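Local coordinates for protein dihydropteroate synthase (Stenotrophomonas maltophilia, PDB 7L6P) that probably catalyses the condensation of para-aminobenzoate with 6-hydroxymethyl-7,8-dihydropterin diphosphate to give 7,8-dihydropteroate, the immediate precursor of folate derivatives, at residues L68-E73 and E96-R101; V115-V120 and L139-A144; V149-M154 and Q180-A185. All blocks are in the same frame, centred on the assembly; numbering follows the deposited sequence.

Contact 1. Residues L68-E73 and E96-R101; sequences LDIGGE and EQLAAR
Leu-98, on the last turns of helix 84-101, meets Ile-70 and Leu-68 of strand 67-71. All three side chains are buried. The closest approach is methyl to methyl: Leu-98 CD1 lies 3.7 Å from Ile-70 CD1. The two side chains cross obliquely. A looser touch joins the same Leu-98 CD1 to Leu-68 CD1, at 4.3 Å. One branch of Leu-98 therefore serves both strand residues.

The torsions explain how the methyls find each other. Leu-98 has CG anti to its carbonyl carbon (chi1 -79°), and chi2 of 172° sets CD1 anti to CA, which extends that branch toward the strand. In Ile-70, CG1 stands beside the backbone N, with CG2 opposite that nitrogen. A bend at chi2 (-55°) turns CD1 to the side of the strand where Leu-68 lies, and there it meets Leu-98.

Between Leu-68 and Ile-70, Asp-69 takes the other side of the strand. Its carboxylate forms a salt bridge with Arg-269 and hydrogen bonds with Ser-107 and Asn-128. Ile-70 also packs on Val-91, Val-94 and Ile-95 of the same helix. Leu-68 is covered by Leu-60 and Val-61 of helix 49-62.

No hydrogen bond or salt bridge crosses between 68-73 and 96-101. The 98 Å² that they bury together comes from Leu-68, Ile-70 and Leu-98. The chemistry thus implies a contact held by dispersion and by exclusion of water. It joins the outer, apolar side of the strand to its helix, while the polar side chain of Asp-69 is served by partners across the barrel strands.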
loop_
_atom_site.group_PDB
_atom_site.type_symbol
_atom_site.label_atom_id
_atom_site.label_comp_id
_atom_site.label_asym_id
_atom_site.label_seq_id
_atom_site.Cartn_x
_atom_site.Cartn_y
_atom_site.Cartn_z
ATOM N N LEU A 68 -17.159 8.596 10.240
ATOM C CA LEU A 68 -16.938 7.713 11.374
ATOM C C LEU A 68 -18.074 6.704 11.486
ATOM O O LEU A 68 -19.224 7.005 11.160
ATOM C CB LEU A 68 -16.823 8.521 12.663
ATOM C CG LEU A 68 -15.684 9.540 12.687
ATOM C CD1 LEU A 68 -15.742 10.317 13.978
ATOM C CD2 LEU A 68 -14.326 8.848 12.527
ATOM N N ASP A 69 -17.750 5.500 11.944
ATOM C CA ASP A 69 -18.725 4.425 12.087
ATOM C C ASP A 69 -18.783 4.008 13.549
ATOM O O ASP A 69 -17.787 3.521 14.089
ATOM C CB ASP A 69 -18.371 3.226 11.211
ATOM C CG ASP A 69 -19.549 2.290 11.020
ATOM O OD1 ASP A 69 -20.688 2.807 10.884
ATOM O OD2 ASP A 69 -19.343 1.047 11.010
ATOM N N ILE A 70 -19.946 4.188 14.179
ATOM C CA ILE A 70 -20.113 3.983 15.615
ATOM C C ILE A 70 -20.832 2.662 15.845
ATOM O O ILE A 70 -21.922 2.445 15.311
ATOM C CB ILE A 70 -20.882 5.144 16.261
ATOM C CG1 ILE A 70 -20.328 6.490 15.786
ATOM C CG2 ILE A 70 -20.811 5.046 17.776
ATOM C CD1 ILE A 70 -18.859 6.662 15.995
ATOM N N GLY A 71 -20.219 1.775 16.619
ATOM C CA GLY A 71 -20.793 0.470 16.888
ATOM C C GLY A 71 -20.634 0.079 18.345
ATOM O O GLY A 71 -19.634 0.399 18.994
ATOM N N GLY A 72 -21.627 -0.662 18.840
ATOM C CA GLY A 72 -21.725 -1.047 20.235
ATOM C C GLY A 72 -21.615 -2.534 20.501
ATOM O O GLY A 72 -21.630 -2.962 21.661
ATOM N N GLU A 73 -21.551 -3.338 19.444
ATOM C CA GLU A 73 -21.287 -4.762 19.584
ATOM C C GLU A 73 -19.807 -5.021 19.873
ATOM O O GLU A 73 -18.934 -4.188 19.613
ATOM C CB GLU A 73 -21.726 -5.513 18.333
ATOM C CG GLU A 73 -23.220 -5.715 18.272
ATOM C CD GLU A 73 -23.663 -6.931 19.074
ATOM O OE1 GLU A 73 -22.786 -7.626 19.647
ATOM O OE2 GLU A 73 -24.889 -7.184 19.144
ATOM N N GLU A 96 -24.454 11.429 19.638
ATOM C CA GLU A 96 -24.892 12.790 19.939
ATOM C C GLU A 96 -23.705 13.737 20.051
ATOM O O GLU A 96 -23.686 14.803 19.424
ATOM C CB GLU A 96 -25.723 12.829 21.223
ATOM C CG GLU A 96 -27.165 12.381 21.057
ATOM C CD GLU A 96 -27.897 12.268 22.382
ATOM O OE1 GLU A 96 -27.233 12.085 23.422
ATOM O OE2 GLU A 96 -29.139 12.394 22.388
ATOM N N GLN A 97 -22.689 13.345 20.823
ATOM C CA GLN A 97 -21.558 14.235 21.078
ATOM C C GLN A 97 -20.689 14.404 19.837
ATOM O O GLN A 97 -20.281 15.523 19.504
ATOM C CB GLN A 97 -20.728 13.713 22.248
ATOM C CG GLN A 97 -21.174 14.254 23.592
ATOM C CD GLN A 97 -20.587 13.475 24.755
ATOM O OE1 GLN A 97 -19.486 13.777 25.228
ATOM N NE2 GLN A 97 -21.317 12.459 25.219
ATOM N N LEU A 98 -20.371 13.300 19.153
ATOM C CA LEU A 98 -19.553 13.395 17.946
ATOM C C LEU A 98 -20.246 14.221 16.869
ATOM O O LEU A 98 -19.587 14.931 16.101
ATOM C CB LEU A 98 -19.210 12.005 17.418
ATOM C CG LEU A 98 -18.081 11.312 18.168
ATOM C CD1 LEU A 98 -17.958 9.883 17.686
ATOM C CD2 LEU A 98 -16.774 12.066 17.993
ATOM N N ALA A 99 -21.569 14.100 16.765
ATOM C CA ALA A 99 -22.313 14.910 15.807
ATOM C C ALA A 99 -22.156 16.395 16.102
ATOM O O ALA A 99 -22.079 17.217 15.180
ATOM C CB ALA A 99 -23.794 14.519 15.817
ATOM N N ALA A 100 -22.099 16.755 17.379
ATOM C CA ALA A 100 -22.019 18.153 17.775
ATOM C C ALA A 100 -20.608 18.723 17.701
ATOM O O ALA A 100 -20.451 19.947 17.778
ATOM C CB ALA A 100 -22.571 18.322 19.193
ATOM N N ARG A 101 -19.580 17.881 17.575
ATOM C CA ARG A 101 -18.202 18.350 17.630
ATOM C C ARG A 101 -17.410 18.089 16.355
ATOM O O ARG A 101 -16.225 18.438 16.303
ATOM C CB ARG A 101 -17.489 17.724 18.837
ATOM C CG ARG A 101 -18.067 18.243 20.147
ATOM C CD ARG A 101 -17.713 17.394 21.343
ATOM N NE ARG A 101 -16.298 17.463 21.673
ATOM C CZ ARG A 101 -15.768 16.920 22.758
ATOM N NH1 ARG A 101 -16.517 16.272 23.639
ATOM N NH2 ARG A 101 -14.460 17.042 22.973
#

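Contact 2. Residues V115-V120 and L139-A144; sequences VMRAAV and LDAAAA
Met-116 and Arg-117 of helix 113-121 meet Ala-142 and Ala-141 of helix 138-145. The apolar part is a thioether against a methyl. Met-116 SD lies 4.1 Å from Ala-142 CB. The methionine chain runs extended beyond CG (chi2 172°), which carries the sulfur across the gap between the helices. Ile-127 of strand 126-129 touches both Met-116 and Ala-142 from the barrel side.

The second kind of contact is a guanidinium against a methyl. Arg-117 NH1 stands 4.2 Å from Ala-141 CB, and the methyl meets the guanidinium obliquely. The Arg-117 chain bends at chi3 (-49°), and the turn at chi4 (-112°) brings NH1 back toward Ala-141 CB. Arg-117 is exposed, while Ala-141 beside it is buried.

No hydrogen bond links the segments. Small residues let the backbones come close: the CA atoms of Met-116 and Ala-142 are 6.7 Å apart.

Helix 113-121 precedes strand 126-129 and helix 138-145 follows it. Two successive helices packed side by side over a strand of a closed parallel barrel are characteristic of the outer layer of a TIM barrel, the fold of the pterin-binding enzymes.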
loop_
_atom_site.group_PDB
_atom_site.type_symbol
_atom_site.label_atom_id
_atom_site.label_comp_id
_atom_site.label_asym_id
_atom_site.label_seq_id
_atom_site.Cartn_x
_atom_site.Cartn_y
_atom_site.Cartn_z
ATOM N N VAL A 115 -32.040 0.385 17.021
ATOM C CA VAL A 115 -30.789 1.129 17.083
ATOM C C VAL A 115 -30.681 2.077 15.902
ATOM O O VAL A 115 -30.176 3.197 16.037
ATOM C CB VAL A 115 -29.594 0.162 17.148
ATOM C CG1 VAL A 115 -28.286 0.933 17.226
ATOM C CG2 VAL A 115 -29.729 -0.759 18.357
ATOM N N MET A 116 -31.185 1.662 14.735
ATOM C CA MET A 116 -31.161 2.530 13.562
ATOM C C MET A 116 -31.965 3.796 13.805
ATOM O O MET A 116 -31.471 4.907 13.586
ATOM C CB MET A 116 -31.699 1.784 12.344
ATOM C CG MET A 116 -30.807 0.671 11.835
ATOM S SD MET A 116 -31.612 -0.315 10.559
ATOM C CE MET A 116 -30.421 -1.623 10.305
ATOM N N ARG A 117 -33.208 3.643 14.269
ATOM C CA ARG A 117 -34.079 4.795 14.468
ATOM C C ARG A 117 -33.508 5.743 15.510
ATOM O O ARG A 117 -33.466 6.964 15.303
ATOM C CB ARG A 117 -35.478 4.337 14.880
ATOM C CG ARG A 117 -36.397 4.009 13.727
ATOM C CD ARG A 117 -37.796 3.737 14.241
ATOM N NE ARG A 117 -37.768 2.797 15.358
ATOM C CZ ARG A 117 -38.241 1.555 15.320
ATOM N NH1 ARG A 117 -38.859 1.081 14.248
ATOM N NH2 ARG A 117 -38.093 0.771 16.389
ATOM N N ALA A 118 -33.045 5.196 16.632
ATOM C CA ALA A 118 -32.549 6.043 17.709
ATOM C C ALA A 118 -31.253 6.739 17.310
ATOM O O ALA A 118 -31.056 7.920 17.618
ATOM C CB ALA A 118 -32.362 5.207 18.970
ATOM N N ALA A 119 -30.351 6.017 16.647
ATOM C CA ALA A 119 -29.094 6.613 16.209
ATOM C C ALA A 119 -29.335 7.752 15.220
ATOM O O ALA A 119 -28.737 8.829 15.341
ATOM C CB ALA A 119 -28.192 5.541 15.598
ATOM N N VAL A 120 -30.188 7.523 14.218
ATOM C CA VAL A 120 -30.471 8.563 13.230
ATOM C C VAL A 120 -31.142 9.766 13.882
ATOM O O VAL A 120 -30.838 10.918 13.556
ATOM C CB VAL A 120 -31.313 7.986 12.081
ATOM C CG1 VAL A 120 -31.816 9.096 11.188
ATOM C CG2 VAL A 120 -30.480 7.005 11.291
ATOM N N LEU A 139 -35.632 -3.413 7.148
ATOM C CA LEU A 139 -35.860 -2.841 5.833
ATOM C C LEU A 139 -36.739 -1.598 5.914
ATOM O O LEU A 139 -36.376 -0.531 5.404
ATOM C CB LEU A 139 -36.481 -3.909 4.945
ATOM C CG LEU A 139 -36.455 -3.753 3.441
ATOM C CD1 LEU A 139 -35.027 -3.580 2.980
ATOM C CD2 LEU A 139 -37.105 -4.989 2.820
ATOM N N ASP A 140 -37.899 -1.715 6.560
ATOM C CA ASP A 140 -38.812 -0.579 6.645
ATOM C C ASP A 140 -38.264 0.513 7.549
ATOM O O ASP A 140 -38.476 1.703 7.284
ATOM C CB ASP A 140 -40.184 -1.020 7.149
ATOM C CG ASP A 140 -40.955 -1.816 6.126
ATOM O OD1 ASP A 140 -40.688 -1.627 4.917
ATOM O OD2 ASP A 140 -41.860 -2.596 6.530
ATOM N N ALA A 141 -37.572 0.134 8.625
ATOM C CA ALA A 141 -37.106 1.140 9.568
ATOM C C ALA A 141 -36.079 2.051 8.913
ATOM O O ALA A 141 -36.170 3.277 9.023
ATOM C CB ALA A 141 -36.530 0.463 10.814
ATOM N N ALA A 142 -35.113 1.462 8.204
ATOM C CA ALA A 142 -34.062 2.223 7.534
ATOM C C ALA A 142 -34.603 3.044 6.360
ATOM O O ALA A 142 -34.089 4.137 6.065
ATOM C CB ALA A 142 -32.964 1.270 7.073
ATOM N N ALA A 143 -35.592 2.504 5.637
ATOM C CA ALA A 143 -36.239 3.278 4.581
ATOM C C ALA A 143 -36.787 4.582 5.133
ATOM O O ALA A 143 -36.594 5.651 4.539
ATOM C CB ALA A 143 -37.364 2.469 3.934
ATOM N N ALA A 144 -37.447 4.508 6.287
ATOM C CA ALA A 144 -38.096 5.665 6.876
ATOM C C ALA A 144 -37.106 6.692 7.409
ATOM O O ALA A 144 -37.458 7.872 7.510
ATOM C CB ALA A 144 -39.024 5.211 7.997
#

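Contact 3. Residues V149-M154 and Q180-A185; sequences VVLMHM and QRLFAA
Leu-151 carries this contact, pressing its CD1 methyl onto Arg-181 and Leu-182 of helix 170-188. Along the strand, Val-149 comes first and packs beside the contact. Val-150 turns to the other side of the strand.

Leu-151 follows and points at the helix. With CG anti to the carbonyl carbon (chi1 -54°) and an extended chi2, its CD1 reaches the helix backbone as well as side chains. Leu-151 CD1 lies 3.8 Å from Arg-181 O and 3.9 Å from Arg-181 CB. Leu-151 CD1 is also 3.9 Å from Leu-182 CD2, a branch that comes nearer the strand than the CB direction of Leu-182 suggests. The arginine thus gives its aliphatic root to the packing. Its polar end serves other partners: Arg-181 NE donates to Gly-132 O, and Arg-181 NH1 donates to Gln-180 OE1 at 3.2 Å. The latter acceptor lies close to the guanidinium plane.

Met-152 has its CB turned away from the helix. His-153, past the strand end, sets its ring edge-to-face with Phe-177 of the same helix and forms a hydrogen bond between ND1 and Lys-205 NZ.

Strand 149-152 runs between strands 126-129 and 195-198 in the barrel, and helix 170-188 covers its outer side. Leu-195 of strand 195-198 touches both Leu-151 and Ala-185. Leu-139 of helix 138-145 packs on Arg-181 and Ala-184, and Ala-142 of that helix touches Val-149.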
loop_
_atom_site.group_PDB
_atom_site.type_symbol
_atom_site.label_atom_id
_atom_site.label_comp_id
_atom_site.label_asym_id
_atom_site.label_seq_id
_atom_site.Cartn_x
_atom_site.Cartn_y
_atom_site.Cartn_z
ATOM N N VAL A 149 -27.665 3.827 3.305
ATOM C CA VAL A 149 -27.551 2.545 3.995
ATOM C C VAL A 149 -26.605 1.653 3.204
ATOM O O VAL A 149 -26.714 1.547 1.978
ATOM C CB VAL A 149 -28.917 1.845 4.180
ATOM C CG1 VAL A 149 -28.713 0.474 4.825
ATOM C CG2 VAL A 149 -29.884 2.695 5.012
ATOM N N VAL A 150 -25.669 1.027 3.900
ATOM C CA VAL A 150 -24.728 0.098 3.287
ATOM C C VAL A 150 -25.300 -1.314 3.373
ATOM O O VAL A 150 -25.510 -1.841 4.468
ATOM C CB VAL A 150 -23.364 0.172 3.983
ATOM C CG1 VAL A 150 -22.399 -0.752 3.316
ATOM C CG2 VAL A 150 -22.850 1.589 3.950
ATOM N N LEU A 151 -25.519 -1.943 2.225
ATOM C CA LEU A 151 -25.958 -3.328 2.191
ATOM C C LEU A 151 -24.716 -4.211 2.120
ATOM O O LEU A 151 -24.052 -4.288 1.079
ATOM C CB LEU A 151 -26.888 -3.584 1.013
ATOM C CG LEU A 151 -28.099 -2.645 0.935
ATOM C CD1 LEU A 151 -28.981 -2.971 -0.280
ATOM C CD2 LEU A 151 -28.903 -2.653 2.228
ATOM N N MET A 152 -24.407 -4.875 3.224
ATOM C CA MET A 152 -23.283 -5.792 3.254
ATOM C C MET A 152 -23.753 -7.207 2.948
ATOM O O MET A 152 -24.908 -7.563 3.191
ATOM C CB MET A 152 -22.594 -5.768 4.614
ATOM C CG MET A 152 -21.163 -6.257 4.538
ATOM S SD MET A 152 -20.359 -6.387 6.144
ATOM C CE MET A 152 -20.988 -7.976 6.672
ATOM N N HIS A 153 -22.850 -8.001 2.387
ATOM C CA HIS A 153 -23.052 -9.431 2.235
ATOM C C HIS A 153 -22.339 -10.150 3.365
ATOM O O HIS A 153 -21.165 -9.868 3.647
ATOM C CB HIS A 153 -22.523 -9.962 0.907
ATOM C CG HIS A 153 -22.565 -11.458 0.811
ATOM N ND1 HIS A 153 -21.580 -12.274 1.332
ATOM C CD2 HIS A 153 -23.498 -12.286 0.282
ATOM C CE1 HIS A 153 -21.898 -13.540 1.122
ATOM N NE2 HIS A 153 -23.059 -13.574 0.486
ATOM N N MET A 154 -23.057 -11.052 4.021
ATOM C CA MET A 154 -22.452 -12.044 4.898
ATOM C C MET A 154 -23.203 -13.355 4.776
ATOM O O MET A 154 -24.425 -13.375 4.640
ATOM C CB MET A 154 -22.439 -11.596 6.357
ATOM C CG MET A 154 -23.804 -11.334 6.961
ATOM S SD MET A 154 -23.741 -11.202 8.759
ATOM C CE MET A 154 -23.330 -12.893 9.118
ATOM N N GLN A 180 -30.525 -8.829 -4.914
ATOM C CA GLN A 180 -31.815 -9.069 -4.274
ATOM C C GLN A 180 -32.058 -8.138 -3.103
ATOM O O GLN A 180 -33.192 -7.704 -2.893
ATOM C CB GLN A 180 -31.917 -10.529 -3.820
ATOM C CG GLN A 180 -33.304 -10.984 -3.513
ATOM C CD GLN A 180 -33.702 -10.730 -2.079
ATOM O OE1 GLN A 180 -32.858 -10.490 -1.224
ATOM N NE2 GLN A 180 -35.005 -10.764 -1.805
ATOM N N ARG A 181 -31.014 -7.782 -2.370
ATOM C CA ARG A 181 -31.147 -6.795 -1.305
ATOM C C ARG A 181 -31.441 -5.414 -1.878
ATOM O O ARG A 181 -32.215 -4.650 -1.292
ATOM C CB ARG A 181 -29.872 -6.764 -0.451
ATOM C CG ARG A 181 -29.471 -8.092 0.158
ATOM C CD ARG A 181 -30.651 -8.790 0.813
ATOM N NE ARG A 181 -31.293 -7.952 1.821
ATOM C CZ ARG A 181 -32.582 -8.034 2.141
ATOM N NH1 ARG A 181 -33.386 -8.911 1.562
ATOM N NH2 ARG A 181 -33.080 -7.205 3.057
ATOM N N LEU A 182 -30.818 -5.063 -3.010
ATOM C CA LEU A 182 -31.127 -3.784 -3.646
ATOM C C LEU A 182 -32.576 -3.745 -4.118
ATOM O O LEU A 182 -33.280 -2.756 -3.885
ATOM C CB LEU A 182 -30.169 -3.511 -4.812
ATOM C CG LEU A 182 -28.703 -3.142 -4.469
ATOM C CD1 LEU A 182 -27.771 -3.332 -5.670
ATOM C CD2 LEU A 182 -28.593 -1.713 -3.954
ATOM N N PHE A 183 -33.059 -4.827 -4.741
ATOM C CA PHE A 183 -34.458 -4.855 -5.163
ATOM C C PHE A 183 -35.405 -4.783 -3.977
ATOM O O PHE A 183 -36.413 -4.073 -4.028
ATOM C CB PHE A 183 -34.781 -6.086 -6.002
ATOM C CG PHE A 183 -36.227 -6.147 -6.407
ATOM C CD1 PHE A 183 -36.683 -5.396 -7.483
ATOM C CD2 PHE A 183 -37.132 -6.939 -5.709
ATOM C CE1 PHE A 183 -38.012 -5.419 -7.861
ATOM C CE2 PHE A 183 -38.448 -6.979 -6.064
ATOM C CZ PHE A 183 -38.908 -6.213 -7.162
ATOM N N ALA A 184 -35.127 -5.541 -2.916
ATOM C CA ALA A 184 -35.985 -5.464 -1.740
ATOM C C ALA A 184 -35.973 -4.052 -1.163
ATOM O O ALA A 184 -37.021 -3.517 -0.784
ATOM C CB ALA A 184 -35.545 -6.492 -0.693
ATOM N N ALA A 185 -34.797 -3.419 -1.116
ATOM C CA ALA A 185 -34.741 -2.022 -0.699
ATOM C C ALA A 185 -35.532 -1.138 -1.659
ATOM O O ALA A 185 -36.252 -0.227 -1.230
ATOM C CB ALA A 185 -33.292 -1.563 -0.607
#

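The three contacts follow one another round the same eight-stranded barrel. Contact 1 joins the second strand to its helix, contact 3 does the same for the fifth, and contact 2 joins two outer helices between them. Contacts 1 and 3 are about 23 Å apart between centres, without touching. Contact 2 lies about 16 Å from contact 1 and 15 Å from contact 3, centre to centre. It touches contact 3: Ala-142 CB is 4.0 Å from Val-149 CG2, and Leu-139 CD2 is 3.9 Å from Ala-184 O. All lie on the outward side of the barrel wall. The active site, with its bound imidazole, is expected at the C-terminal strand ends, as in other TIM barrels.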